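Local coordinates for Galactose/N-acetylgalactosamine-binding lectin CEL-III (Cucumaria echinata, PDB 2Z48), which binds galactose and N-acetylgalactosamine with the help of calcium and lyses red blood cells, in whose membranes it oligomerizes, at residues 380-386 with 399-405; 6-10 with 417-421; 228-234 with 245-250. Residue numbers count along the deposited sequence, not the author numbering.

Contact 1 (380-386 with 399-405). Unlike the reference sequence in segment 399-405: Val404 (reference Ile).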
loop_
_atom_site.group_PDB
_atom_site.type_symbol
_atom_site.label_atom_id
_atom_site.label_comp_id
_atom_site.label_asym_id
_atom_site.label_seq_id
_atom_site.Cartn_x
_atom_site.Cartn_y
_atom_site.Cartn_z
ATOM N N CYS A 380 23.898 3.487 -16.510
ATOM C CA CYS A 380 23.117 4.690 -16.328
ATOM C C CYS A 380 22.198 4.571 -15.131
ATOM O O CYS A 380 21.782 3.457 -14.744
ATOM C CB CYS A 380 22.249 4.987 -17.559
ATOM S SG CYS A 380 23.178 5.195 -19.105
ATOM N N MET A 381 21.896 5.734 -14.565
ATOM C CA MET A 381 20.899 5.880 -13.498
ATOM C C MET A 381 19.629 6.449 -14.105
ATOM O O MET A 381 19.664 7.446 -14.851
ATOM C CB MET A 381 21.418 6.829 -12.411
ATOM C CG MET A 381 20.584 6.853 -11.121
ATOM S SD MET A 381 21.062 8.174 -9.970
ATOM C CE MET A 381 22.664 7.577 -9.425
ATOM N N TRP A 382 18.503 5.833 -13.745
ATOM C CA TRP A 382 17.200 6.163 -14.311
ATOM C C TRP A 382 16.266 6.540 -13.180
ATOM O O TRP A 382 16.261 5.863 -12.155
ATOM C CB TRP A 382 16.637 4.923 -15.034
ATOM C CG TRP A 382 17.507 4.467 -16.139
ATOM C CD1 TRP A 382 18.499 3.562 -16.071
ATOM C CD2 TRP A 382 17.477 4.939 -17.496
ATOM N NE1 TRP A 382 19.091 3.402 -17.313
ATOM C CE2 TRP A 382 18.482 4.252 -18.200
ATOM C CE3 TRP A 382 16.688 5.873 -18.178
ATOM C CZ2 TRP A 382 18.725 4.462 -19.564
ATOM C CZ3 TRP A 382 16.924 6.083 -19.541
ATOM C CH2 TRP A 382 17.936 5.379 -20.217
ATOM N N GLN A 383 15.512 7.623 -13.348
ATOM C CA GLN A 383 14.519 8.047 -12.355
ATOM C C GLN A 383 13.082 7.932 -12.885
ATOM O O GLN A 383 12.781 8.332 -14.003
ATOM C CB GLN A 383 14.791 9.487 -11.869
ATOM C CG GLN A 383 13.814 9.949 -10.765
ATOM C CD GLN A 383 14.124 11.325 -10.172
ATOM O OE1 GLN A 383 13.459 11.783 -9.330
ATOM N NE2 GLN A 383 15.114 11.946 -10.615
ATOM N N LEU A 384 12.196 7.411 -12.050
ATOM C CA LEU A 384 10.801 7.216 -12.463
ATOM C C LEU A 384 10.104 8.553 -12.769
ATOM O O LEU A 384 10.357 9.549 -12.089
ATOM C CB LEU A 384 10.051 6.487 -11.344
ATOM C CG LEU A 384 8.600 6.141 -11.694
ATOM C CD1 LEU A 384 8.568 5.099 -12.801
ATOM C CD2 LEU A 384 7.942 5.655 -10.425
ATOM N N ALA A 385 9.206 8.550 -13.760
ATOM C CA ALA A 385 8.272 9.644 -13.976
ATOM C C ALA A 385 6.883 9.034 -14.127
ATOM O O ALA A 385 6.710 8.044 -14.872
ATOM C CB ALA A 385 8.635 10.399 -15.227
ATOM N N ILE A 386 5.933 9.604 -13.393
ATOM C CA ILE A 386 4.512 9.240 -13.492
ATOM C C ILE A 386 3.750 10.472 -13.989
ATOM O O ILE A 386 3.890 11.557 -13.391
ATOM C CB ILE A 386 3.978 8.788 -12.119
ATOM C CG1 ILE A 386 4.822 7.621 -11.570
ATOM C CG2 ILE A 386 2.464 8.454 -12.187
ATOM C CD1 ILE A 386 4.662 6.312 -12.356
ATOM N N TRP A 399 4.943 13.577 -11.881
ATOM C CA TRP A 399 5.539 13.242 -10.604
ATOM C C TRP A 399 6.845 12.486 -10.850
ATOM O O TRP A 399 6.866 11.491 -11.561
ATOM C CB TRP A 399 4.543 12.386 -9.779
ATOM C CG TRP A 399 5.091 11.811 -8.494
ATOM C CD1 TRP A 399 5.929 12.427 -7.596
ATOM C CD2 TRP A 399 4.819 10.509 -7.952
ATOM N NE1 TRP A 399 6.188 11.595 -6.530
ATOM C CE2 TRP A 399 5.531 10.401 -6.737
ATOM C CE3 TRP A 399 4.052 9.412 -8.396
ATOM C CZ2 TRP A 399 5.481 9.253 -5.937
ATOM C CZ3 TRP A 399 4.015 8.268 -7.610
ATOM C CH2 TRP A 399 4.738 8.188 -6.407
ATOM N N ASN A 400 7.946 13.007 -10.301
ATOM C CA ASN A 400 9.241 12.351 -10.358
ATOM C C ASN A 400 9.674 11.952 -8.934
ATOM O O ASN A 400 10.387 12.696 -8.257
ATOM C CB ASN A 400 10.318 13.245 -11.009
ATOM C CG ASN A 400 9.913 13.768 -12.358
ATOM O OD1 ASN A 400 9.876 13.037 -13.337
ATOM N ND2 ASN A 400 9.623 15.050 -12.418
ATOM N N PRO A 401 9.260 10.765 -8.468
ATOM C CA PRO A 401 9.652 10.360 -7.104
ATOM C C PRO A 401 11.116 9.941 -7.000
ATOM O O PRO A 401 11.816 9.765 -8.024
ATOM C CB PRO A 401 8.752 9.142 -6.811
ATOM C CG PRO A 401 8.433 8.595 -8.142
ATOM C CD PRO A 401 8.458 9.721 -9.146
ATOM N N GLN A 402 11.580 9.758 -5.768
ATOM C CA GLN A 402 12.922 9.257 -5.553
ATOM C C GLN A 402 12.946 7.738 -5.681
ATOM O O GLN A 402 13.265 6.996 -4.719
ATOM C CB GLN A 402 13.468 9.725 -4.208
ATOM C CG GLN A 402 13.480 11.240 -4.086
ATOM C CD GLN A 402 13.832 11.717 -2.692
ATOM O OE1 GLN A 402 13.145 11.414 -1.716
ATOM N NE2 GLN A 402 14.903 12.497 -2.602
ATOM N N ILE A 403 12.559 7.303 -6.885
ATOM C CA ILE A 403 12.550 5.890 -7.253
ATOM C C ILE A 403 13.479 5.779 -8.443
ATOM O O ILE A 403 13.282 6.456 -9.464
ATOM C CB ILE A 403 11.123 5.386 -7.557
ATOM C CG1 ILE A 403 10.263 5.419 -6.284
ATOM C CG2 ILE A 403 11.157 3.963 -8.182
ATOM C CD1 ILE A 403 8.756 5.152 -6.518
ATOM N N VAL A 404 14.487 4.927 -8.299
ATOM C CA VAL A 404 15.595 4.840 -9.250
ATOM C C VAL A 404 15.876 3.397 -9.695
ATOM O O VAL A 404 15.687 2.461 -8.907
ATOM C CB VAL A 404 16.877 5.430 -8.594
ATOM C CG1 VAL A 404 18.060 5.303 -9.516
ATOM C CG2 VAL A 404 16.662 6.914 -8.231
ATOM N N LYS A 405 16.295 3.218 -10.952
ATOM C CA LYS A 405 16.867 1.950 -11.395
ATOM C C LYS A 405 18.267 2.235 -11.919
ATOM O O LYS A 405 18.482 3.207 -12.654
ATOM C CB LYS A 405 16.028 1.271 -12.477
ATOM C CG LYS A 405 14.794 0.566 -11.907
ATOM C CD LYS A 405 14.062 -0.228 -12.989
ATOM C CE LYS A 405 12.802 -0.883 -12.341
ATOM N NZ LYS A 405 13.227 -1.950 -11.439
HETATM O O HOH W 1 12.174 11.371 -13.712
#
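Leu384, Trp399 and Ile386 have the most area buried where 380-386 runs antiparallel to 399-405. The side chain of Leu384 points across at the neighbouring segment, and its CD2 lies 3.8 Å from Pro401 CG and 4.0 Å from Ile403 CD1. Its backbone reaches the same partner, with Leu384 N donating to Ile403 O at 3.0 Å in a nearly straight hydrogen bond. Ile386 and Trp399 face each other as a hydrogen-bonded antiparallel pair: Ile386 N gives to Trp399 O (2.8 Å), Trp399 N returns to Ile386 O (2.7 Å), and Ile386 CG1 packs at 3.7 Å from Trp399 CE3. Strands 379-390 and 395-407 form a beta hairpin in the mixed sheet of the C-terminal region, which has a strong tendency to self-associate into oligomers. The hairpin has two separate ladders whose register differs by two residues; between them 399-405 makes an inverse gamma turn centred on Gln402. The other ladder pairs Gln383 with Val404 and Trp382 with Lys405, where Trp382 N to Lys405 O (2.8 Å) and Lys405 N to Trp382 O (2.9 Å) close a second hydrogen-bonded pair. At the irregular part a water lies 3.0 Å from Leu384 O and 2.9 Å from Asn400 OD1, bridging the two segments. Helix 343-355 packs on the hairpin through Leu349, which touches Leu384, Ile386 and Trp399, while Trp353 meets the Trp399 ring edge-to-face and Asn310 takes the Trp399 indole NH.

Contact 2 (6-10 with 417-421). With NGA (2-acetamido-2-deoxy-beta-D-galactopyranose), chain H.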
loop_
_atom_site.group_PDB
_atom_site.type_symbol
_atom_site.label_atom_id
_atom_site.label_comp_id
_atom_site.label_asym_id
_atom_site.label_seq_id
_atom_site.Cartn_x
_atom_site.Cartn_y
_atom_site.Cartn_z
ATOM N N ASN A 6 14.807 1.700 -4.642
ATOM C CA ASN A 6 14.322 0.630 -5.522
ATOM C C ASN A 6 13.414 -0.362 -4.794
ATOM O O ASN A 6 13.697 -1.558 -4.745
ATOM C CB ASN A 6 15.464 -0.060 -6.293
ATOM C CG ASN A 6 16.486 -0.740 -5.388
ATOM O OD1 ASN A 6 16.625 -0.400 -4.202
ATOM N ND2 ASN A 6 17.190 -1.739 -5.941
ATOM N N PRO A 7 12.300 0.140 -4.236
ATOM C CA PRO A 7 11.365 -0.744 -3.509
ATOM C C PRO A 7 10.668 -1.716 -4.446
ATOM O O PRO A 7 10.500 -1.428 -5.639
ATOM C CB PRO A 7 10.343 0.230 -2.930
ATOM C CG PRO A 7 10.355 1.387 -3.885
ATOM C CD PRO A 7 11.812 1.537 -4.269
ATOM N N LEU A 8 10.299 -2.856 -3.891
ATOM C CA LEU A 8 9.589 -3.898 -4.597
ATOM C C LEU A 8 8.141 -4.023 -4.158
ATOM O O LEU A 8 7.281 -4.409 -4.963
ATOM C CB LEU A 8 10.304 -5.230 -4.439
ATOM C CG LEU A 8 11.544 -5.344 -5.325
ATOM C CD1 LEU A 8 12.241 -6.641 -4.948
ATOM C CD2 LEU A 8 11.185 -5.326 -6.795
ATOM N N ASP A 9 7.859 -3.672 -2.904
ATOM C CA ASP A 9 6.507 -3.803 -2.364
ATOM C C ASP A 9 6.419 -2.955 -1.089
ATOM O O ASP A 9 7.408 -2.800 -0.369
ATOM C CB ASP A 9 6.222 -5.305 -2.093
ATOM C CG ASP A 9 4.751 -5.669 -2.178
ATOM O OD1 ASP A 9 3.919 -4.772 -2.366
ATOM O OD2 ASP A 9 4.408 -6.884 -2.056
ATOM N N ILE A 10 5.259 -2.345 -0.851
ATOM C CA ILE A 10 5.004 -1.651 0.413
ATOM C C ILE A 10 3.626 -2.097 0.927
ATOM O O ILE A 10 2.611 -1.990 0.222
ATOM C CB ILE A 10 4.981 -0.113 0.214
ATOM C CG1 ILE A 10 6.276 0.413 -0.410
ATOM C CG2 ILE A 10 4.673 0.579 1.508
ATOM C CD1 ILE A 10 6.181 1.896 -0.926
ATOM N N PRO A 417 8.221 0.331 -12.216
ATOM C CA PRO A 417 8.644 0.502 -10.839
ATOM C C PRO A 417 7.972 -0.588 -9.982
ATOM O O PRO A 417 6.934 -1.120 -10.386
ATOM C CB PRO A 417 8.114 1.904 -10.483
ATOM C CG PRO A 417 6.950 2.108 -11.401
ATOM C CD PRO A 417 7.407 1.465 -12.690
ATOM N N PHE A 418 8.567 -0.918 -8.832
ATOM C CA PHE A 418 8.102 -2.020 -7.957
ATOM C C PHE A 418 8.134 -3.375 -8.644
ATOM O O PHE A 418 7.434 -4.281 -8.239
ATOM C CB PHE A 418 6.716 -1.727 -7.321
ATOM C CG PHE A 418 6.707 -0.467 -6.472
ATOM C CD1 PHE A 418 6.347 0.759 -7.037
ATOM C CD2 PHE A 418 7.094 -0.498 -5.124
ATOM C CE1 PHE A 418 6.367 1.931 -6.262
ATOM C CE2 PHE A 418 7.137 0.688 -4.340
ATOM C CZ PHE A 418 6.764 1.891 -4.927
ATOM N N THR A 419 8.944 -3.491 -9.690
ATOM C CA THR A 419 9.298 -4.798 -10.230
ATOM C C THR A 419 10.811 -4.787 -10.393
ATOM O O THR A 419 11.437 -3.708 -10.351
ATOM C CB THR A 419 8.571 -5.106 -11.544
ATOM O OG1 THR A 419 9.159 -4.368 -12.625
ATOM C CG2 THR A 419 7.018 -4.842 -11.418
ATOM N N LYS A 420 11.407 -5.976 -10.497
ATOM C CA LYS A 420 12.862 -6.092 -10.438
ATOM C C LYS A 420 13.467 -6.348 -11.825
ATOM O O LYS A 420 12.990 -7.207 -12.561
ATOM C CB LYS A 420 13.280 -7.220 -9.464
ATOM C CG LYS A 420 14.786 -7.277 -9.218
ATOM C CD LYS A 420 15.125 -8.369 -8.228
ATOM C CE LYS A 420 16.613 -8.382 -7.974
ATOM N NZ LYS A 420 16.986 -7.265 -7.041
ATOM N N CYS A 421 14.520 -5.617 -12.175
ATOM C CA CYS A 421 15.262 -5.949 -13.404
ATOM C C CYS A 421 15.875 -7.363 -13.262
ATOM O O CYS A 421 16.570 -7.654 -12.284
ATOM C CB CYS A 421 16.378 -4.953 -13.629
ATOM S SG CYS A 421 15.791 -3.277 -13.948
HETATM C C1 NGA H . 3.774 -10.781 -1.759
HETATM C C2 NGA H . 5.156 -11.452 -1.916
HETATM C C3 NGA H . 5.797 -10.981 -3.218
HETATM C C4 NGA H . 4.874 -11.220 -4.413
HETATM C C5 NGA H . 3.521 -10.541 -4.147
HETATM C C6 NGA H . 2.512 -10.695 -5.276
HETATM C C7 NGA H . 6.693 -9.953 -0.576
HETATM C C8 NGA H . 7.550 -9.933 0.664
HETATM N N2 NGA H . 6.055 -11.116 -0.795
HETATM O O1 NGA H . 3.114 -11.283 -0.598
HETATM O O3 NGA H . 7.053 -11.647 -3.396
HETATM O O4 NGA H . 4.680 -12.629 -4.632
HETATM O O5 NGA H . 2.935 -11.009 -2.912
HETATM O O6 NGA H . 1.442 -9.805 -4.927
HETATM O O7 NGA H . 6.605 -8.969 -1.320
HETATM O O HOH W 2 10.656 0.579 -7.638
#
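A galactose-binding site of the lectin borders this contact: Asp9, on the N-terminal strand 7-15, places OD2 3.1 Å from O7 of the bound N-acetylgalactosamine, which is hydrogen-bonded to Val107, Gln92 and Val146. Next to it, the Phe418 side chain packs against 6-10. Its CE2 meets Pro7 CG at 3.3 Å and Ile10 CD1 at 3.7 Å, while Asp9 N lies near the ring edge, 3.9 Å from CD2 of Phe418. No direct hydrogen bond joins the segments. Instead a water donates to Pro7 O and accepts from Phe418 N, both at 2.8 Å, and Phe418 CA makes a CA-H...O contact of 3.4 Å with Pro7 O. Leu8 CD2 reaches Lys420 CB at 3.9 Å. The carbonyls Leu8 O and Phe418 O, 3.3 Å apart, both accept from Lys344. Leu8 and Asp9 together face Ile48, the arrangement of a classic beta bulge.

Contact 3 (228-234 with 245-250). With CA (calcium ion), chain L.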
loop_
_atom_site.group_PDB
_atom_site.type_symbol
_atom_site.label_atom_id
_atom_site.label_comp_id
_atom_site.label_asym_id
_atom_site.label_seq_id
_atom_site.Cartn_x
_atom_site.Cartn_y
_atom_site.Cartn_z
ATOM N N ARG A 228 -15.776 -10.085 8.851
ATOM C CA ARG A 228 -16.742 -10.077 7.783
ATOM C C ARG A 228 -17.711 -8.873 7.866
ATOM O O ARG A 228 -18.219 -8.428 6.825
ATOM C CB ARG A 228 -17.494 -11.409 7.767
ATOM C CG ARG A 228 -18.148 -11.662 6.456
ATOM C CD ARG A 228 -18.513 -13.141 6.253
ATOM N NE ARG A 228 -19.153 -13.325 4.948
ATOM C CZ ARG A 228 -18.511 -13.338 3.780
ATOM N NH1 ARG A 228 -17.195 -13.189 3.728
ATOM N NH2 ARG A 228 -19.198 -13.508 2.659
ATOM N N ASP A 229 -17.939 -8.342 9.074
ATOM C CA ASP A 229 -18.798 -7.165 9.214
ATOM C C ASP A 229 -18.139 -5.886 8.724
ATOM O O ASP A 229 -18.778 -4.846 8.721
ATOM C CB ASP A 229 -19.320 -6.972 10.660
ATOM C CG ASP A 229 -18.220 -6.574 11.652
ATOM O OD1 ASP A 229 -17.120 -7.184 11.640
ATOM O OD2 ASP A 229 -18.462 -5.656 12.486
ATOM N N GLN A 230 -16.855 -5.940 8.354
ATOM C CA GLN A 230 -16.188 -4.803 7.693
ATOM C C GLN A 230 -16.037 -5.029 6.184
ATOM O O GLN A 230 -15.332 -4.281 5.508
ATOM C CB GLN A 230 -14.803 -4.513 8.326
ATOM C CG GLN A 230 -14.921 -3.991 9.755
ATOM C CD GLN A 230 -13.593 -3.520 10.309
ATOM O OE1 GLN A 230 -12.545 -3.645 9.652
ATOM N NE2 GLN A 230 -13.620 -2.993 11.525
ATOM N N MET A 231 -16.691 -6.084 5.674
ATOM C CA MET A 231 -16.721 -6.384 4.244
ATOM C C MET A 231 -18.065 -5.994 3.669
ATOM O O MET A 231 -19.100 -6.263 4.257
ATOM C CB MET A 231 -16.476 -7.877 4.018
ATOM C CG MET A 231 -15.066 -8.300 4.423
ATOM S SD MET A 231 -14.904 -10.110 4.249
ATOM C CE MET A 231 -13.414 -10.307 5.255
ATOM N N TRP A 232 -18.023 -5.333 2.519
ATOM C CA TRP A 232 -19.224 -4.781 1.892
ATOM C C TRP A 232 -19.266 -5.191 0.420
ATOM O O TRP A 232 -18.227 -5.168 -0.282
ATOM C CB TRP A 232 -19.220 -3.241 2.001
ATOM C CG TRP A 232 -19.101 -2.770 3.409
ATOM C CD1 TRP A 232 -17.935 -2.544 4.122
ATOM C CD2 TRP A 232 -20.178 -2.450 4.289
ATOM N NE1 TRP A 232 -18.235 -2.101 5.377
ATOM C CE2 TRP A 232 -19.601 -2.038 5.521
ATOM C CE3 TRP A 232 -21.582 -2.468 4.161
ATOM C CZ2 TRP A 232 -20.381 -1.637 6.622
ATOM C CZ3 TRP A 232 -22.354 -2.049 5.232
ATOM C CH2 TRP A 232 -21.749 -1.652 6.466
ATOM N N SER A 233 -20.460 -5.567 -0.055
ATOM C CA SER A 233 -20.633 -5.828 -1.481
ATOM C C SER A 233 -21.457 -4.683 -2.091
ATOM O O SER A 233 -22.192 -4.002 -1.384
ATOM C CB SER A 233 -21.345 -7.185 -1.718
ATOM O OG SER A 233 -22.665 -7.131 -1.255
ATOM N N ARG A 234 -21.350 -4.525 -3.403
ATOM C CA ARG A 234 -22.047 -3.467 -4.130
ATOM C C ARG A 234 -22.687 -4.111 -5.367
ATOM O O ARG A 234 -22.243 -3.890 -6.486
ATOM C CB ARG A 234 -21.044 -2.377 -4.510
ATOM C CG ARG A 234 -21.661 -1.079 -5.054
ATOM C CD ARG A 234 -20.515 -0.132 -5.454
ATOM N NE ARG A 234 -20.936 1.133 -6.094
ATOM C CZ ARG A 234 -20.969 1.335 -7.408
ATOM N NH1 ARG A 234 -20.682 0.356 -8.255
ATOM N NH2 ARG A 234 -21.337 2.522 -7.894
ATOM N N SER A 245 -26.485 0.378 -3.595
ATOM C CA SER A 245 -26.518 -0.023 -2.183
ATOM C C SER A 245 -25.241 -0.744 -1.807
ATOM O O SER A 245 -24.600 -1.351 -2.663
ATOM C CB SER A 245 -27.690 -0.967 -1.925
ATOM O OG SER A 245 -28.927 -0.293 -2.100
ATOM N N PHE A 246 -24.875 -0.690 -0.523
ATOM C CA PHE A 246 -23.768 -1.486 -0.004
ATOM C C PHE A 246 -24.352 -2.451 0.995
ATOM O O PHE A 246 -25.020 -2.029 1.932
ATOM C CB PHE A 246 -22.708 -0.577 0.646
ATOM C CG PHE A 246 -21.985 0.290 -0.353
ATOM C CD1 PHE A 246 -22.598 1.448 -0.859
ATOM C CD2 PHE A 246 -20.751 -0.089 -0.868
ATOM C CE1 PHE A 246 -21.982 2.246 -1.824
ATOM C CE2 PHE A 246 -20.108 0.724 -1.812
ATOM C CZ PHE A 246 -20.721 1.876 -2.303
ATOM N N LEU A 247 -24.139 -3.743 0.760
ATOM C CA LEU A 247 -24.644 -4.791 1.624
ATOM C C LEU A 247 -23.517 -5.350 2.469
ATOM O O LEU A 247 -22.432 -5.651 1.967
ATOM C CB LEU A 247 -25.276 -5.905 0.803
ATOM C CG LEU A 247 -26.732 -5.716 0.373
ATOM C CD1 LEU A 247 -26.866 -4.607 -0.668
ATOM C CD2 LEU A 247 -27.273 -7.014 -0.209
ATOM N N ASN A 248 -23.773 -5.471 3.760
ATOM C CA ASN A 248 -22.785 -5.968 4.679
ATOM C C ASN A 248 -22.656 -7.481 4.496
ATOM O O ASN A 248 -23.667 -8.166 4.492
ATOM C CB ASN A 248 -23.199 -5.628 6.119
ATOM C CG ASN A 248 -22.113 -5.968 7.098
ATOM O OD1 ASN A 248 -22.079 -7.087 7.608
ATOM N ND2 ASN A 248 -21.190 -5.025 7.347
ATOM N N LYS A 249 -21.431 -7.996 4.363
ATOM C CA LYS A 249 -21.227 -9.445 4.149
ATOM C C LYS A 249 -21.606 -10.326 5.332
ATOM O O LYS A 249 -22.005 -11.485 5.138
ATOM C CB LYS A 249 -19.813 -9.769 3.621
ATOM C CG LYS A 249 -19.517 -9.057 2.274
ATOM C CD LYS A 249 -18.404 -9.703 1.449
ATOM C CE LYS A 249 -18.008 -8.795 0.280
ATOM N NZ LYS A 249 -17.107 -9.573 -0.663
ATOM N N GLU A 250 -21.475 -9.820 6.545
ATOM C CA GLU A 250 -21.844 -10.624 7.725
ATOM C C GLU A 250 -23.360 -10.756 7.891
ATOM O O GLU A 250 -23.873 -11.864 8.087
ATOM C CB GLU A 250 -21.183 -10.074 8.988
ATOM C CG GLU A 250 -21.509 -10.853 10.264
ATOM C CD GLU A 250 -20.966 -12.277 10.286
ATOM O OE1 GLU A 250 -20.138 -12.628 9.427
ATOM O OE2 GLU A 250 -21.403 -13.050 11.181
HETATM CA CA CA L . -17.254 -4.426 14.070
HETATM O O HOH W 3 -15.530 -6.000 13.257
HETATM O O HOH W 4 -22.578 -8.538 1.218
#
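Four hydrogen bonds join 228-234 to 245-250. Ser233 and Leu247 form a hydrogen-bonded antiparallel pair, with Ser233 N to Leu247 O at 2.8 Å and Leu247 N to Ser233 O at 2.9 Å. Lys249 N donates to Met231 O (2.9 Å), and the side chain contributes the fourth link, Asn248 ND2 to Asp229 O (2.8 Å). Asn248 OD1 accepts from Glu250 N at 3.0 Å, closing an Asx turn at the end of strand 247-248. A water at Ser233 OG (2.8 Å) also donates to Leu247 O (3.0 Å). Metal binding enters through Asp229, whose OD2 is 2.3 Å from the calcium ion; Asp209, Val210 and Gly212 complete the protein ligands, and an N-acetylgalactosamine lies close by. The contact thus belongs to the calcium-dependent sugar-binding sites of a ricin-type beta-trefoil, where Asp229, in the 3-10 segment 228-230, binds the metal and the short ladder 232-233 with 247-248 follows it in the chain. Packing makes up the rest. Trp232 presents one ring face to Asn248 ND2, which lies 3.5 Å from Trp232 CH2, and Trp232 CE3 meets Phe246 CB at 4.1 Å. Arg234 CD lies 3.7 Å from Phe246 CZ, with Arg234 CG over the Phe246 ring face; its guanidinium makes a cation-pi contact with Phe154. Met231 CB touches Lys249 CD at 3.7 Å, and the exposed Arg228 brings CG to 3.8 Å from Lys249 CB.

Overall arrangement
Contacts 1 and 2 are both buried and touch each other on one side of the chain's centre, whereas contact 3 lies on the opposite side and is only partly buried. Contact 1 is nested in the long loop closed by contact 2, and Lys405 NZ of the hairpin probably hydrogen-bonds Thr419 O at 2.7 Å. Contacts 1 and 3 each pair antiparallel strands, but the first belongs to the C-terminal sheet and the second to a beta-trefoil. Contact 2 instead joins the N-terminal strand to the C-terminal region by packing and a water. Sugar sites adjoin contacts 2 and 3, and contact 3 alone supplies a calcium ligand.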